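Side-chain contacts in putative fimbrium tip subunit Fim1C (Bacteroides ovatus, PDB 4EPS), which probably forms part of the tip of a fimbrium, one of the surface filaments that mediate cell adhesion and biofilm formation: residues F173-A176 and E177-M181; P316-A319 and T320-A323; A439-K443 and D444-E448; T484-K487 and T488-S491. One frame throughout, in Å; residues are numbered along the deposited sequence.

Contact 1: residues F173-A176 and E177-M181. With SO4 (sulfate ion), chain F.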
ATOM      1  N   PHE A 173       8.245   1.532  -3.480  1.00 19.68           N
ATOM      2  CA  PHE A 173       8.053   2.401  -2.315  1.00 17.92           C
ATOM      3  C   PHE A 173       6.873   3.313  -2.542  1.00 21.79           C
ATOM      4  O   PHE A 173       6.736   3.900  -3.628  1.00 22.27           O
ATOM      5  CB  PHE A 173       9.311   3.215  -2.030  1.00 18.66           C
ATOM      6  CG  PHE A 173      10.460   2.362  -1.548  1.00 18.47           C
ATOM      7  CD1 PHE A 173      10.316   1.534  -0.442  1.00 19.23           C
ATOM      8  CD2 PHE A 173      11.693   2.405  -2.194  1.00 19.76           C
ATOM      9  CE1 PHE A 173      11.387   0.766   0.014  1.00 20.20           C
ATOM     10  CE2 PHE A 173      12.777   1.664  -1.712  1.00 21.70           C
ATOM     11  CZ  PHE A 173      12.618   0.860  -0.615  1.00 19.78           C
ATOM     12  N   THR A 174       5.987   3.393  -1.530  1.00 19.68           N
ATOM     13  CA  THR A 174       4.770   4.190  -1.617  1.00 19.34           C
ATOM     14  C   THR A 174       4.634   5.146  -0.442  1.00 21.95           C
ATOM     15  O   THR A 174       5.375   5.051   0.529  1.00 19.95           O
ATOM     16  CB  THR A 174       3.520   3.272  -1.634  1.00 23.66           C
ATOM     17  OG1 THR A 174       3.351   2.697  -0.330  1.00 25.52           O
ATOM     18  CG2 THR A 174       3.552   2.203  -2.744  1.00 25.23           C
ATOM     19  N   ASP A 175       3.657   6.047  -0.539  1.00 18.50           N
ATOM     20  CA  ASP A 175       3.258   6.913   0.557  1.00 19.27           C
ATOM     21  C   ASP A 175       2.216   6.092   1.338  1.00 22.17           C
ATOM     22  O   ASP A 175       1.961   4.925   0.982  1.00 21.08           O
ATOM     23  CB  ASP A 175       2.699   8.269   0.030  1.00 21.00           C
ATOM     24  CG  ASP A 175       1.388   8.225  -0.754  1.00 27.07           C
ATOM     25  OD1 ASP A 175       0.781   7.118  -0.876  1.00 24.18           O
ATOM     26  OD2 ASP A 175       0.983   9.285  -1.294  1.00 31.26           O
ATOM     27  N   ALA A 176       1.592   6.690   2.355  1.00 21.03           N
ATOM     28  CA  ALA A 176       0.608   6.002   3.201  1.00 21.27           C
ATOM     29  C   ALA A 176      -0.649   5.595   2.449  1.00 26.75           C
ATOM     30  O   ALA A 176      -1.344   4.676   2.888  1.00 26.24           O
ATOM     31  CB  ALA A 176       0.228   6.906   4.377  1.00 21.49           C
ATOM     32  N   GLU A 177      -0.902   6.202   1.264  1.00 23.24           N
ATOM     33  CA  GLU A 177      -2.102   5.887   0.487  1.00 22.79           C
ATOM     34  C   GLU A 177      -1.794   4.880  -0.622  1.00 26.32           C
ATOM     35  O   GLU A 177      -2.623   4.623  -1.492  1.00 25.91           O
ATOM     36  CB  GLU A 177      -2.748   7.188  -0.088  1.00 24.06           C
ATOM     37  CG  GLU A 177      -2.654   8.405   0.833  1.00 31.53           C
ATOM     38  CD  GLU A 177      -3.005   8.198   2.297  1.00 35.31           C
ATOM     39  OE1 GLU A 177      -3.892   7.368   2.597  1.00 34.76           O
ATOM     40  OE2 GLU A 177      -2.366   8.852   3.146  1.00 32.76           O
ATOM     41  N   GLY A 178      -0.613   4.289  -0.580  1.00 24.81           N
ATOM     42  CA  GLY A 178      -0.236   3.303  -1.585  1.00 24.03           C
ATOM     43  C   GLY A 178       0.104   3.876  -2.948  1.00 28.62           C
ATOM     44  O   GLY A 178       0.194   3.131  -3.918  1.00 27.63           O
ATOM     45  N   VAL A 179       0.340   5.191  -3.043  1.00 25.73           N
ATOM     46  CA  VAL A 179       0.737   5.783  -4.335  1.00 25.44           C
ATOM     47  C   VAL A 179       2.265   5.605  -4.475  1.00 27.08           C
ATOM     48  O   VAL A 179       3.011   6.062  -3.610  1.00 24.93           O
ATOM     49  CB  VAL A 179       0.311   7.276  -4.434  1.00 29.66           C
ATOM     50  CG1 VAL A 179       0.833   7.918  -5.725  1.00 30.46           C
ATOM     51  CG2 VAL A 179      -1.213   7.427  -4.317  1.00 29.21           C
ATOM     52  N   ALA A 180       2.715   4.958  -5.561  1.00 23.98           N
ATOM     53  CA  ALA A 180       4.141   4.708  -5.795  1.00 24.29           C
ATOM     54  C   ALA A 180       4.883   6.024  -5.941  1.00 28.57           C
ATOM     55  O   ALA A 180       4.398   6.965  -6.595  1.00 26.54           O
ATOM     56  CB  ALA A 180       4.330   3.843  -7.048  1.00 24.92           C
HETATM   57  N   MSE A 181       6.044   6.118  -5.302  1.00 23.69           N
HETATM   58  CA  MSE A 181       6.814   7.332  -5.448  1.00 23.71           C
HETATM   59  C   MSE A 181       7.519   7.299  -6.841  1.00 27.95           C
HETATM   60  O   MSE A 181       7.768   6.221  -7.399  1.00 24.94           O
HETATM   61  CB  MSE A 181       7.767   7.570  -4.245  1.00 25.44           C
HETATM   62  CG  MSE A 181       8.990   6.739  -4.164  1.00 29.51           C
HETATM   63 SE   MSE A 181       9.686   7.020  -2.274  0.75 34.46          SE
HETATM   64  CE  MSE A 181      10.270   8.917  -2.334  1.00 29.40           C
TER
HETATM   65  S   SO4 F 605       3.059   9.735   4.418  1.00 33.93           S
HETATM   66  O1  SO4 F 605       3.539   8.949   5.548  1.00 33.21           O
HETATM   67  O2  SO4 F 605       1.690  10.126   4.705  1.00 36.31           O
HETATM   68  O3  SO4 F 605       3.892  10.922   4.312  1.00 30.79           O
HETATM   69  O4  SO4 F 605       3.051   9.001   3.204  1.00 35.80           O
HETATM   70  O   HOH W   1       7.959   3.622  -6.374  1.00 32.24           O

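Contact 2: residues P316-A319 and T320-A323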
ATOM      1  N   PRO A 316      20.065  28.338  -8.662  1.00 37.68           N
ATOM      2  CA  PRO A 316      21.492  28.031  -8.447  1.00 36.40           C
ATOM      3  C   PRO A 316      21.855  26.558  -8.677  1.00 37.58           C
ATOM      4  O   PRO A 316      23.017  26.260  -8.973  1.00 36.72           O
ATOM      5  CB  PRO A 316      21.729  28.439  -6.986  1.00 38.14           C
ATOM      6  CG  PRO A 316      20.398  28.418  -6.355  1.00 42.42           C
ATOM      7  CD  PRO A 316      19.402  28.752  -7.408  1.00 38.48           C
ATOM      8  N   TYR A 317      20.859  25.646  -8.580  1.00 31.85           N
ATOM      9  CA  TYR A 317      21.048  24.204  -8.740  1.00 30.90           C
ATOM     10  C   TYR A 317      20.288  23.716  -9.969  1.00 35.67           C
ATOM     11  O   TYR A 317      19.068  23.862 -10.048  1.00 35.32           O
ATOM     12  CB  TYR A 317      20.609  23.463  -7.450  1.00 29.53           C
ATOM     13  CG  TYR A 317      21.269  24.083  -6.237  1.00 29.61           C
ATOM     14  CD1 TYR A 317      22.645  23.970  -6.034  1.00 30.96           C
ATOM     15  CD2 TYR A 317      20.540  24.871  -5.350  1.00 29.33           C
ATOM     16  CE1 TYR A 317      23.280  24.637  -4.984  1.00 30.91           C
ATOM     17  CE2 TYR A 317      21.160  25.522  -4.283  1.00 29.99           C
ATOM     18  CZ  TYR A 317      22.534  25.406  -4.109  1.00 34.01           C
ATOM     19  OH  TYR A 317      23.174  26.071  -3.090  1.00 28.81           O
ATOM     20  N   THR A 318      21.039  23.227 -10.956  1.00 34.31           N
ATOM     21  CA  THR A 318      20.525  22.751 -12.247  1.00 34.80           C
ATOM     22  C   THR A 318      21.095  21.389 -12.522  1.00 39.86           C
ATOM     23  O   THR A 318      21.999  20.965 -11.799  1.00 39.07           O
ATOM     24  CB  THR A 318      20.912  23.731 -13.403  1.00 40.07           C
ATOM     25  OG1 THR A 318      22.319  23.646 -13.611  1.00 39.16           O
ATOM     26  CG2 THR A 318      20.510  25.176 -13.139  1.00 38.91           C
ATOM     27  N   ALA A 319      20.647  20.714 -13.610  1.00 38.19           N
ATOM     28  CA  ALA A 319      21.181  19.393 -13.948  1.00 38.14           C
ATOM     29  C   ALA A 319      22.664  19.482 -14.272  1.00 39.94           C
ATOM     30  O   ALA A 319      23.388  18.532 -14.013  1.00 40.11           O
ATOM     31  CB  ALA A 319      20.413  18.789 -15.124  1.00 39.55           C
ATOM     32  N   THR A 320      23.132  20.641 -14.788  1.00 36.58           N
ATOM     33  CA  THR A 320      24.544  20.834 -15.151  1.00 36.20           C
ATOM     34  C   THR A 320      25.474  20.711 -13.926  1.00 37.67           C
ATOM     35  O   THR A 320      26.531  20.095 -14.038  1.00 36.02           O
ATOM     36  CB  THR A 320      24.739  22.191 -15.856  1.00 47.59           C
ATOM     37  OG1 THR A 320      23.768  22.322 -16.900  1.00 49.19           O
ATOM     38  CG2 THR A 320      26.141  22.356 -16.423  1.00 45.49           C
ATOM     39  N   ASN A 321      25.097  21.302 -12.773  1.00 33.76           N
ATOM     40  CA  ASN A 321      25.982  21.235 -11.611  1.00 33.10           C
ATOM     41  C   ASN A 321      25.464  20.269 -10.502  1.00 36.14           C
ATOM     42  O   ASN A 321      25.825  20.457  -9.343  1.00 32.92           O
ATOM     43  CB  ASN A 321      26.237  22.651 -11.043  1.00 31.16           C
ATOM     44  CG  ASN A 321      25.025  23.401 -10.547  1.00 39.49           C
ATOM     45  OD1 ASN A 321      23.892  22.919 -10.572  1.00 35.81           O
ATOM     46  ND2 ASN A 321      25.244  24.608 -10.057  1.00 36.20           N
ATOM     47  N   ASP A 322      24.638  19.249 -10.863  1.00 32.52           N
ATOM     48  CA  ASP A 322      24.093  18.266  -9.906  1.00 30.86           C
ATOM     49  C   ASP A 322      24.858  16.931 -10.032  1.00 32.87           C
ATOM     50  O   ASP A 322      24.497  16.065 -10.834  1.00 31.79           O
ATOM     51  CB  ASP A 322      22.568  18.065 -10.086  1.00 32.03           C
ATOM     52  CG  ASP A 322      21.857  17.316  -8.944  1.00 34.48           C
ATOM     53  OD1 ASP A 322      22.518  16.498  -8.254  1.00 30.88           O
ATOM     54  OD2 ASP A 322      20.615  17.454  -8.823  1.00 35.70           O
ATOM     55  N   ALA A 323      25.895  16.765  -9.203  1.00 29.72           N
ATOM     56  CA  ALA A 323      26.763  15.583  -9.172  1.00 30.15           C
ATOM     57  C   ALA A 323      26.007  14.317  -8.771  1.00 32.81           C
ATOM     58  O   ALA A 323      26.330  13.239  -9.270  1.00 32.32           O
ATOM     59  CB  ALA A 323      27.925  15.811  -8.213  1.00 31.23           C
TER

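Contact 3: residues A439-K443 and D444-E448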
ATOM      1  N   ALA A 439      18.167  19.080   9.135  1.00 23.11           N
ATOM      2  CA  ALA A 439      16.856  18.490   8.812  1.00 23.82           C
ATOM      3  C   ALA A 439      16.524  17.220   9.624  1.00 28.48           C
ATOM      4  O   ALA A 439      15.368  16.792   9.612  1.00 30.67           O
ATOM      5  CB  ALA A 439      16.764  18.203   7.314  1.00 25.09           C
ATOM      6  N   LEU A 440      17.500  16.618  10.336  1.00 22.69           N
ATOM      7  CA  LEU A 440      17.243  15.472  11.216  1.00 21.76           C
ATOM      8  C   LEU A 440      16.346  15.841  12.410  1.00 26.28           C
ATOM      9  O   LEU A 440      15.731  14.965  13.013  1.00 26.91           O
ATOM     10  CB  LEU A 440      18.554  14.889  11.760  1.00 21.11           C
ATOM     11  CG  LEU A 440      19.479  14.251  10.700  1.00 24.82           C
ATOM     12  CD1 LEU A 440      20.747  13.745  11.346  1.00 23.40           C
ATOM     13  CD2 LEU A 440      18.785  13.068  10.013  1.00 27.18           C
ATOM     14  N   GLN A 441      16.321  17.116  12.783  1.00 22.77           N
ATOM     15  CA  GLN A 441      15.523  17.528  13.934  1.00 21.13           C
ATOM     16  C   GLN A 441      14.369  18.424  13.494  1.00 24.91           C
ATOM     17  O   GLN A 441      14.496  19.210  12.554  1.00 24.09           O
ATOM     18  CB  GLN A 441      16.439  18.257  14.968  1.00 21.84           C
ATOM     19  CG  GLN A 441      15.760  18.719  16.293  1.00 21.38           C
ATOM     20  CD  GLN A 441      15.161  17.553  17.079  1.00 24.69           C
ATOM     21  OE1 GLN A 441      14.348  16.786  16.565  1.00 23.76           O
ATOM     22  NE2 GLN A 441      15.520  17.419  18.343  1.00 22.47           N
ATOM     23  N   ASP A 442      13.223  18.309  14.177  1.00 23.55           N
ATOM     24  CA  ASP A 442      12.092  19.198  13.922  1.00 23.33           C
ATOM     25  C   ASP A 442      11.491  19.632  15.271  1.00 28.36           C
ATOM     26  O   ASP A 442      11.983  19.220  16.323  1.00 26.48           O
ATOM     27  CB  ASP A 442      11.050  18.549  12.977  1.00 24.92           C
ATOM     28  CG  ASP A 442      10.308  17.326  13.511  1.00 33.14           C
ATOM     29  OD1 ASP A 442      10.405  17.045  14.734  1.00 32.13           O
ATOM     30  OD2 ASP A 442       9.629  16.654  12.711  1.00 37.40           O
ATOM     31  N   LYS A 443      10.417  20.444  15.237  1.00 29.10           N
ATOM     32  CA  LYS A 443       9.766  20.997  16.432  1.00 30.19           C
ATOM     33  C   LYS A 443       9.157  19.917  17.336  1.00 34.43           C
ATOM     34  O   LYS A 443       8.977  20.173  18.525  1.00 35.66           O
ATOM     35  CB  LYS A 443       8.685  22.033  16.025  1.00 34.07           C
ATOM     36  CG  LYS A 443       7.490  21.453  15.256  1.00 53.81           C
ATOM     37  CD  LYS A 443       6.631  22.538  14.594  1.00 66.20           C
ATOM     38  CE  LYS A 443       5.392  21.978  13.928  1.00 78.46           C
ATOM     39  NZ  LYS A 443       5.719  21.009  12.844  1.00 87.77           N
ATOM     40  N   ASP A 444       8.864  18.723  16.784  1.00 31.56           N
ATOM     41  CA  ASP A 444       8.318  17.582  17.535  1.00 31.71           C
ATOM     42  C   ASP A 444       9.421  16.593  17.994  1.00 34.88           C
ATOM     43  O   ASP A 444       9.112  15.440  18.302  1.00 35.02           O
ATOM     44  CB  ASP A 444       7.256  16.846  16.694  1.00 33.50           C
ATOM     45  CG  ASP A 444       6.029  17.711  16.428  1.00 41.03           C
ATOM     46  OD1 ASP A 444       5.719  18.569  17.267  1.00 42.78           O
ATOM     47  OD2 ASP A 444       5.459  17.606  15.327  1.00 50.86           O
ATOM     48  N   ASN A 445      10.685  17.051  18.081  1.00 28.79           N
ATOM     49  CA  ASN A 445      11.840  16.233  18.501  1.00 26.88           C
ATOM     50  C   ASN A 445      11.907  14.883  17.730  1.00 27.26           C
ATOM     51  O   ASN A 445      12.039  13.811  18.339  1.00 25.73           O
ATOM     52  CB  ASN A 445      11.851  16.003  20.037  1.00 27.81           C
ATOM     53  CG  ASN A 445      13.182  15.600  20.630  1.00 39.04           C
ATOM     54  OD1 ASN A 445      14.195  15.420  19.943  1.00 32.53           O
ATOM     55  ND2 ASN A 445      13.217  15.447  21.940  1.00 32.95           N
ATOM     56  N   SER A 446      11.865  14.946  16.392  1.00 24.61           N
ATOM     57  CA  SER A 446      11.990  13.741  15.542  1.00 24.96           C
ATOM     58  C   SER A 446      13.332  13.025  15.766  1.00 27.58           C
ATOM     59  O   SER A 446      13.404  11.801  15.657  1.00 25.85           O
ATOM     60  CB  SER A 446      11.828  14.083  14.064  1.00 30.31           C
ATOM     61  OG  SER A 446      12.690  15.147  13.694  1.00 39.03           O
ATOM     62  N   LEU A 447      14.382  13.766  16.127  1.00 24.40           N
ATOM     63  CA  LEU A 447      15.681  13.130  16.357  1.00 24.45           C
ATOM     64  C   LEU A 447      15.561  12.077  17.466  1.00 26.33           C
ATOM     65  O   LEU A 447      15.975  10.931  17.279  1.00 24.28           O
ATOM     66  CB  LEU A 447      16.713  14.207  16.710  1.00 25.00           C
ATOM     67  CG  LEU A 447      18.176  13.782  16.800  1.00 30.48           C
ATOM     68  CD1 LEU A 447      19.055  15.010  16.658  1.00 31.13           C
ATOM     69  CD2 LEU A 447      18.498  13.142  18.169  1.00 33.15           C
ATOM     70  N   GLU A 448      14.961  12.437  18.597  1.00 23.26           N
ATOM     71  CA  GLU A 448      14.847  11.452  19.671  1.00 23.80           C
ATOM     72  C   GLU A 448      13.683  10.468  19.452  1.00 26.94           C
ATOM     73  O   GLU A 448      13.871   9.266  19.676  1.00 27.91           O
ATOM     74  CB  GLU A 448      14.703  12.163  21.037  1.00 25.40           C
ATOM     75  CG  GLU A 448      15.998  12.889  21.401  1.00 33.77           C
ATOM     76  CD  GLU A 448      16.184  13.294  22.851  1.00 56.49           C
ATOM     77  OE1 GLU A 448      15.457  14.199  23.329  1.00 44.34           O
ATOM     78  OE2 GLU A 448      17.126  12.766  23.483  1.00 48.19           O
TER
HETATM   79  O   HOH W   2      12.773  15.862  10.917  1.00 48.47           O
HETATM   80  O   HOH W   3       6.101  18.264  12.627  1.00 74.65           O

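Contact 4: residues T484-K487 and T488-S491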
ATOM      1  N   THR A 484      24.589  21.348  16.010  1.00 22.06           N
ATOM      2  CA  THR A 484      24.131  21.077  17.368  1.00 21.42           C
ATOM      3  C   THR A 484      22.628  21.054  17.344  1.00 23.84           C
ATOM      4  O   THR A 484      22.013  21.524  16.383  1.00 23.07           O
ATOM      5  CB  THR A 484      24.675  22.128  18.352  1.00 26.36           C
ATOM      6  OG1 THR A 484      24.322  23.438  17.883  1.00 24.37           O
ATOM      7  CG2 THR A 484      26.189  21.983  18.566  1.00 25.53           C
ATOM      8  N   TYR A 485      22.028  20.519  18.398  1.00 20.86           N
ATOM      9  CA  TYR A 485      20.586  20.375  18.454  1.00 20.11           C
ATOM     10  C   TYR A 485      20.004  20.804  19.777  1.00 25.85           C
ATOM     11  O   TYR A 485      20.614  20.596  20.813  1.00 23.88           O
ATOM     12  CB  TYR A 485      20.227  18.880  18.283  1.00 20.15           C
ATOM     13  CG  TYR A 485      20.625  18.303  16.945  1.00 20.82           C
ATOM     14  CD1 TYR A 485      19.837  18.510  15.811  1.00 20.49           C
ATOM     15  CD2 TYR A 485      21.805  17.565  16.804  1.00 21.86           C
ATOM     16  CE1 TYR A 485      20.223  18.012  14.557  1.00 19.46           C
ATOM     17  CE2 TYR A 485      22.184  17.037  15.564  1.00 21.29           C
ATOM     18  CZ  TYR A 485      21.398  17.277  14.445  1.00 23.22           C
ATOM     19  OH  TYR A 485      21.796  16.769  13.232  1.00 22.05           O
ATOM     20  N   SER A 486      18.782  21.289  19.716  1.00 24.34           N
ATOM     21  CA  SER A 486      17.908  21.449  20.866  1.00 26.18           C
ATOM     22  C   SER A 486      16.809  20.386  20.674  1.00 31.21           C
ATOM     23  O   SER A 486      16.851  19.638  19.685  1.00 28.44           O
ATOM     24  CB  SER A 486      17.336  22.857  20.926  1.00 26.39           C
ATOM     25  OG  SER A 486      16.422  23.015  19.852  1.00 29.83           O
ATOM     26  N   LYS A 487      15.776  20.374  21.543  1.00 28.41           N
ATOM     27  CA  LYS A 487      14.665  19.441  21.376  1.00 28.58           C
ATOM     28  C   LYS A 487      13.734  19.890  20.254  1.00 27.63           C
ATOM     29  O   LYS A 487      12.844  19.131  19.868  1.00 26.91           O
ATOM     30  CB  LYS A 487      13.898  19.275  22.701  1.00 33.03           C
ATOM     31  CG  LYS A 487      14.685  18.469  23.727  1.00 45.36           C
ATOM     32  CD  LYS A 487      13.923  18.307  25.030  1.00 61.41           C
ATOM     33  CE  LYS A 487      14.735  17.543  26.046  1.00 79.68           C
ATOM     34  NZ  LYS A 487      14.088  17.534  27.386  1.00 91.88           N
ATOM     35  N   THR A 488      13.942  21.091  19.684  1.00 24.68           N
ATOM     36  CA  THR A 488      13.054  21.596  18.636  1.00 24.30           C
ATOM     37  C   THR A 488      13.755  21.956  17.316  1.00 28.42           C
ATOM     38  O   THR A 488      13.055  22.215  16.337  1.00 27.95           O
ATOM     39  CB  THR A 488      12.258  22.841  19.149  1.00 33.89           C
ATOM     40  OG1 THR A 488      13.175  23.893  19.463  1.00 36.88           O
ATOM     41  CG2 THR A 488      11.400  22.526  20.380  1.00 33.83           C
ATOM     42  N   ALA A 489      15.107  22.025  17.275  1.00 26.61           N
ATOM     43  CA  ALA A 489      15.768  22.399  16.020  1.00 26.53           C
ATOM     44  C   ALA A 489      17.218  21.995  15.985  1.00 27.02           C
ATOM     45  O   ALA A 489      17.853  21.866  17.016  1.00 25.78           O
ATOM     46  CB  ALA A 489      15.687  23.919  15.808  1.00 28.63           C
ATOM     47  N   GLY A 490      17.742  21.880  14.778  1.00 23.62           N
ATOM     48  CA  GLY A 490      19.169  21.717  14.544  1.00 22.42           C
ATOM     49  C   GLY A 490      19.712  23.112  14.234  1.00 24.44           C
ATOM     50  O   GLY A 490      18.991  23.987  13.722  1.00 23.66           O
ATOM     51  N   SER A 491      20.979  23.347  14.525  1.00 20.66           N
ATOM     52  CA  SER A 491      21.580  24.649  14.239  1.00 21.37           C
ATOM     53  C   SER A 491      22.959  24.437  13.648  1.00 23.96           C
ATOM     54  O   SER A 491      23.745  23.676  14.216  1.00 24.38           O
ATOM     55  CB  SER A 491      21.662  25.490  15.522  1.00 26.24           C
ATOM     56  OG  SER A 491      22.372  26.695  15.282  1.00 32.19           O
TER
HETATM   57  O   HOH W   4      26.074  24.571  16.128  1.00 26.58           O

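Contact 1: residues F173-A176 and E177-M181
A single carboxylate oxygen, D175 OD1, takes the backbone N-H groups of E177 and V179 from opposite faces of its plane, each at 2.9 Å. Neither donor lies in the plane: E177 N stands 59° out of it and V179 N 41°. With CG held between the backbone N and the carbonyl carbon (chi1 66°), the carboxylate folds back over its own turn, an Asx turn set on the type I beta turn D175-G178. D175 O accepts from G178 N at 3.1 Å and from T174 OG1 as well, and the positive phi of G178 suits a glycine. Past the turn the chain runs back: D175 N donates to V179 O, M181 N to F173 O at 2.9 Å, and F173 CB rests on SE of the selenomethionine M181. The F173 ring lies away from M181 and meets the rings of Y171, Y187 and H333. A sulfate, probably carried over from the crystallisation solution, accepts through O4 from A176 N at 2.9 Å and is shared with H267 and with S282 and N284 of the second subunit; E177 OE1 bonds H266 of that subunit. The paired N-H donors at OD1 would probably favour an ionised D175.

Contact 2: residues P316-A319 and T320-A323
N321 lays its carboxamide across the backbone of P316-T318, its side chain meeting that of T318 at about a right angle. The amide spans the Y317 residue with both its polar atoms. ND2 donates to P316 O at 3.0 Å, almost straight at 178° and in the planes of both the carbonyl and the amide; OD1 receives T318 N at 2.9 Å, 17° out of its own plane. In effect the side chain bonds to the backbone on both sides of Y317, much as a neighbouring strand would. It reaches back because chi1 of 61° folds CG over the main chain. P316 O and T318 N would probably lose these partners with an alanine here, letting the incoming loop drift from the turn. The stretch leads into helix 323-327, whose N-cap is D322: its OD1 takes L325 N, while OD2 bonds S306. The turn before the cap is held more lightly, T320 N making a weak ST-turn bond to T318 OG1 at 3.3 Å and D322 N a weak one to A319 O. D322 CB packs 3.4 Å from T318 O. P316 CB lies 4.0 Å above one face of the Y317 ring, displaced from the ring centre, and Y317 OH bonds E378.

Contact 3: residues A439-K443 and D444-E448
Q441 runs out with CG opposite its backbone N (chi1 -178°) and then bends at chi2 (60°), which carries its amide under the start of helix 446-458. The motif is a capped helix N-terminus: N445 is the N-cap, its OD1 taking a weak bond from E448 N while its ND2 returns a bond of 2.9 Å to the anti lone pair of E448 OE1. Q441 NE2 donates one N-H to N445 OD1, 2.9 Å away, with the two amide planes 65° apart, and is also hydrogen-bonded to S486 O of the neighbouring hairpin. Q441 OE1 is gripped twice, by L447 N at 3.1 Å and by D442 N, from opposite faces of its plane. A leucine at Q441 could not accept from L447 N, and the cap would probably lose its brace to the hairpin. The weak bond of D444 N to D442 OD1 gives an Asx turn superposed on the type I turn D442-N445; the firmer bond from S446 N, 3.0 Å from OD1, extends the hold to the helix. S446 OG is joined by water 2 to A439 O. At the outer end of the turn, water 3 links K443 NZ, at 2.8 Å, to D444 OD2, at 2.9 Å.

Contact 4: residues T484-K487 and T488-S491
The Y485 ring meets G490 obliquely, its CD1 3.5 Å from G490 CA, with A489 O also beside it; L440, Q441 and M463 pack around the same side chain, and Y485 OH bonds L437 O. Y485 and G490 form a non-hydrogen-bonded antiparallel pair, and the ring packs beside the cross-strand glycine, consistent with the aromatic rescue of a glycine seen in antiparallel sheets. A beta carbon on G490 would sit only 3.0 Å from Y485 CE1, so this ring position probably depends on the glycine. This is the turn end of the beta hairpin of strands 479-485 and 490-497. T484 and S491, the adjoining hydrogen-bonded pair, exchange S491 N to T484 O at 2.8 Å and T484 N to S491 O at 3.1 Å. Their side chains lie on the opposite face from the Y485 ring, where water 4 joins T484 OG1 to S491 O. Nearer the tip, S486 N donates to A489 O at 2.9 Å. S486 OG, turned in against the loop by a chi1 of 69°, accepts T488 N and A489 N, both at 3.1 Å, as in an ST turn. One hydroxyl thus serves two loop amides next to the last backbone bond, so the exposed tip at K487 and T488 draws on a side chain for its shape, while the tyrosine ties the strand end to the body beneath.

In the fold
Along the chain the contacts come in series, 1 to 4. Contact 1 closes the end of strand 148-174, in the fimbrillin-like part of the chain, and faces the second subunit. Contact 2 leads into helix 323-327; its centre is about 28 Å from that of contact 1, and their nearest atoms about 15 Å apart. Contacts 3 and 4 are neighbours, with centres about 8 Å apart: helix 446-458 begins against the turn of hairpin 479-485/490-497, part of a three-stranded antiparallel sheet, and Q441 CB packs on Y485 CD1 at 3.5 Å. Contact 2 stays about 14 Å from contact 3 at the nearest atoms. Three separate turn regions are therefore fixed locally, and contacts 3 and 4 probably support each other.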